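Local coordinates for esterase family protein (Staphylococcus aureus, PDB 7L0A) that probably hydrolyses S-formylglutathione to formate and glutathione, acting as a serine esterase of the esterase D family, at residues Q25-I30 against L104-Y109. Numbering follows the deposited sequence.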
loop_
_atom_site.group_PDB
_atom_site.type_symbol
_atom_site.label_atom_id
_atom_site.label_comp_id
_atom_site.label_asym_id
_atom_site.label_seq_id
_atom_site.Cartn_x
_atom_site.Cartn_y
_atom_site.Cartn_z
ATOM N N GLN B 25 -12.829 1.608 -0.869
ATOM C CA GLN B 25 -12.503 1.593 0.542
ATOM C C GLN B 25 -11.057 2.013 0.710
ATOM O O GLN B 25 -10.214 1.708 -0.142
ATOM C CB GLN B 25 -12.684 0.223 1.183
ATOM C CG GLN B 25 -14.120 -0.237 1.269
ATOM C CD GLN B 25 -14.959 0.629 2.173
ATOM O OE1 GLN B 25 -14.680 0.777 3.356
ATOM N NE2 GLN B 25 -16.017 1.211 1.617
ATOM N N ASN B 26 -10.786 2.701 1.808
ATOM C CA ASN B 26 -9.422 3.086 2.162
ATOM C C ASN B 26 -8.873 2.186 3.260
ATOM O O ASN B 26 -9.597 1.794 4.186
ATOM C CB ASN B 26 -9.353 4.543 2.631
ATOM C CG ASN B 26 -9.612 5.513 1.529
ATOM O OD1 ASN B 26 -9.039 5.399 0.467
ATOM N ND2 ASN B 26 -10.458 6.495 1.775
ATOM N N LEU B 27 -7.576 1.895 3.159
ATOM C CA LEU B 27 -6.839 1.133 4.143
ATOM C C LEU B 27 -5.589 1.924 4.520
ATOM O O LEU B 27 -4.958 2.557 3.674
ATOM C CB LEU B 27 -6.340 -0.240 3.652
ATOM C CG LEU B 27 -7.235 -1.183 2.917
ATOM C CD1 LEU B 27 -6.395 -2.379 2.429
ATOM C CD2 LEU B 27 -8.368 -1.689 3.832
ATOM N N THR B 28 -5.198 1.839 5.782
ATOM C CA THR B 28 -3.869 2.262 6.233
ATOM C C THR B 28 -3.082 1.008 6.601
ATOM O O THR B 28 -3.583 0.140 7.326
ATOM C CB THR B 28 -3.931 3.216 7.426
ATOM O OG1 THR B 28 -4.739 4.347 7.087
ATOM C CG2 THR B 28 -2.506 3.692 7.831
ATOM N N VAL B 29 -1.846 0.918 6.121
ATOM C CA VAL B 29 -0.944 -0.196 6.416
ATOM C C VAL B 29 0.374 0.411 6.864
ATOM O O VAL B 29 0.935 1.273 6.180
ATOM C CB VAL B 29 -0.742 -1.097 5.186
ATOM C CG1 VAL B 29 0.297 -2.152 5.459
ATOM C CG2 VAL B 29 -2.091 -1.763 4.773
ATOM N N ILE B 30 0.870 -0.016 8.027
ATOM C CA ILE B 30 2.227 0.350 8.437
ATOM C C ILE B 30 3.035 -0.940 8.427
ATOM O O ILE B 30 2.653 -1.952 9.055
ATOM C CB ILE B 30 2.271 1.069 9.789
ATOM C CG1 ILE B 30 1.623 0.284 10.884
ATOM C CG2 ILE B 30 1.698 2.512 9.635
ATOM C CD1 ILE B 30 1.635 1.032 12.236
ATOM N N LEU B 104 -12.612 -10.012 6.359
ATOM C CA LEU B 104 -11.882 -11.187 5.886
ATOM C C LEU B 104 -11.300 -10.942 4.497
ATOM O O LEU B 104 -10.227 -11.459 4.175
ATOM C CB LEU B 104 -12.780 -12.416 5.922
ATOM C CG LEU B 104 -13.107 -12.847 7.348
ATOM C CD1 LEU B 104 -14.097 -13.992 7.309
ATOM C CD2 LEU B 104 -11.884 -13.272 8.135
ATOM N N GLU B 105 -11.980 -10.150 3.668
ATOM C CA GLU B 105 -11.413 -9.735 2.391
ATOM C C GLU B 105 -10.154 -8.907 2.602
ATOM O O GLU B 105 -9.142 -9.125 1.920
ATOM C CB GLU B 105 -12.447 -8.942 1.596
ATOM C CG GLU B 105 -11.822 -8.197 0.399
ATOM C CD GLU B 105 -12.781 -7.227 -0.248
ATOM O OE1 GLU B 105 -12.582 -6.034 -0.100
ATOM O OE2 GLU B 105 -13.805 -7.694 -0.842
ATOM N N VAL B 106 -10.201 -7.933 3.521
ATOM C CA VAL B 106 -9.016 -7.115 3.780
ATOM C C VAL B 106 -7.861 -8.017 4.203
ATOM O O VAL B 106 -6.729 -7.890 3.708
ATOM C CB VAL B 106 -9.298 -6.033 4.838
ATOM C CG1 VAL B 106 -8.023 -5.323 5.204
ATOM C CG2 VAL B 106 -10.323 -5.038 4.319
ATOM N N TYR B 107 -8.139 -8.943 5.124
ATOM C CA TYR B 107 -7.132 -9.892 5.577
ATOM C C TYR B 107 -6.507 -10.622 4.391
ATOM O O TYR B 107 -5.273 -10.664 4.247
ATOM C CB TYR B 107 -7.749 -10.895 6.568
ATOM C CG TYR B 107 -6.742 -11.892 7.097
ATOM C CD1 TYR B 107 -6.334 -12.988 6.328
ATOM C CD2 TYR B 107 -6.178 -11.736 8.358
ATOM C CE1 TYR B 107 -5.351 -13.868 6.812
ATOM C CE2 TYR B 107 -5.237 -12.630 8.854
ATOM C CZ TYR B 107 -4.820 -13.682 8.080
ATOM O OH TYR B 107 -3.856 -14.557 8.556
ATOM N N ASP B 108 -7.347 -11.187 3.525
ATOM C CA ASP B 108 -6.843 -11.979 2.411
ATOM C C ASP B 108 -6.030 -11.109 1.457
ATOM O O ASP B 108 -4.935 -11.501 1.037
ATOM C CB ASP B 108 -8.006 -12.653 1.688
ATOM C CG ASP B 108 -8.577 -13.844 2.453
ATOM O OD1 ASP B 108 -7.973 -14.286 3.461
ATOM O OD2 ASP B 108 -9.649 -14.337 2.029
ATOM N N TYR B 109 -6.548 -9.921 1.112
ATOM C CA TYR B 109 -5.900 -9.044 0.141
ATOM C C TYR B 109 -4.512 -8.611 0.622
ATOM O O TYR B 109 -3.516 -8.720 -0.106
ATOM C CB TYR B 109 -6.813 -7.834 -0.106
ATOM C CG TYR B 109 -6.365 -6.776 -1.083
ATOM C CD1 TYR B 109 -5.830 -7.103 -2.332
ATOM C CD2 TYR B 109 -6.531 -5.439 -0.776
ATOM C CE1 TYR B 109 -5.438 -6.132 -3.219
ATOM C CE2 TYR B 109 -6.136 -4.452 -1.657
ATOM C CZ TYR B 109 -5.608 -4.817 -2.889
ATOM O OH TYR B 109 -5.234 -3.818 -3.773
#
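Leu27, midway along the strand segment 25-30, packs against Val106 and Tyr109, which lie three positions apart and so look out from neighbouring turns of the helix segment 104-109. The contact is wholly apolar: no hydrogen bond crosses between the segments, and the 120 Å² buried between them comes from three residues, Leu27, Val106 and Tyr109, all buried in the assembly. One methyl of Leu27 meets both branches of the valine, with CD2 of Leu27 lying 3.9 Å from CG1 of Val106 and 3.9 Å from CG2 of Val106. The two side chains run past each other in opposite directions. Val106 turns CG1 anti to its backbone N (chi1 173°) and CG2 anti to its carbonyl carbon, which brings both methyls within reach of the leucine.

The other methyl, CD1 of Leu27, lies between the valine and the aromatic ring, 4.4 Å from both CG1 of Val106 and CD2 of Tyr109. It comes obliquely to the ring, a looser touch than that of CD2 on the valine. The backbones stay well apart, the CA atoms of Leu27 and Val106 being 8.5 Å from each other.

Polar groups beside this patch are engaged elsewhere: the Glu105 carboxylate is hydrogen-bonded to the hydroxyls of Tyr16 and Ser18 through OE1 and of Thr20 through OE2, tying the helix to the end of strand 9-17 and the residues after it. In this alpha/beta-hydrolase fold, the contact packs helix 99-113 on strand 24-32, which runs antiparallel between strands 9-17 and 79-83 near one margin of the sheet. Tyr102 and Val110 of the same helix also touch Leu27, and Val106 reaches Ile81 of strand 79-83, while Tyr109 stacks on Phe38 of the second subunit, so the helix covers this part of the sheet and contributes Tyr109 to the contact with the second subunit.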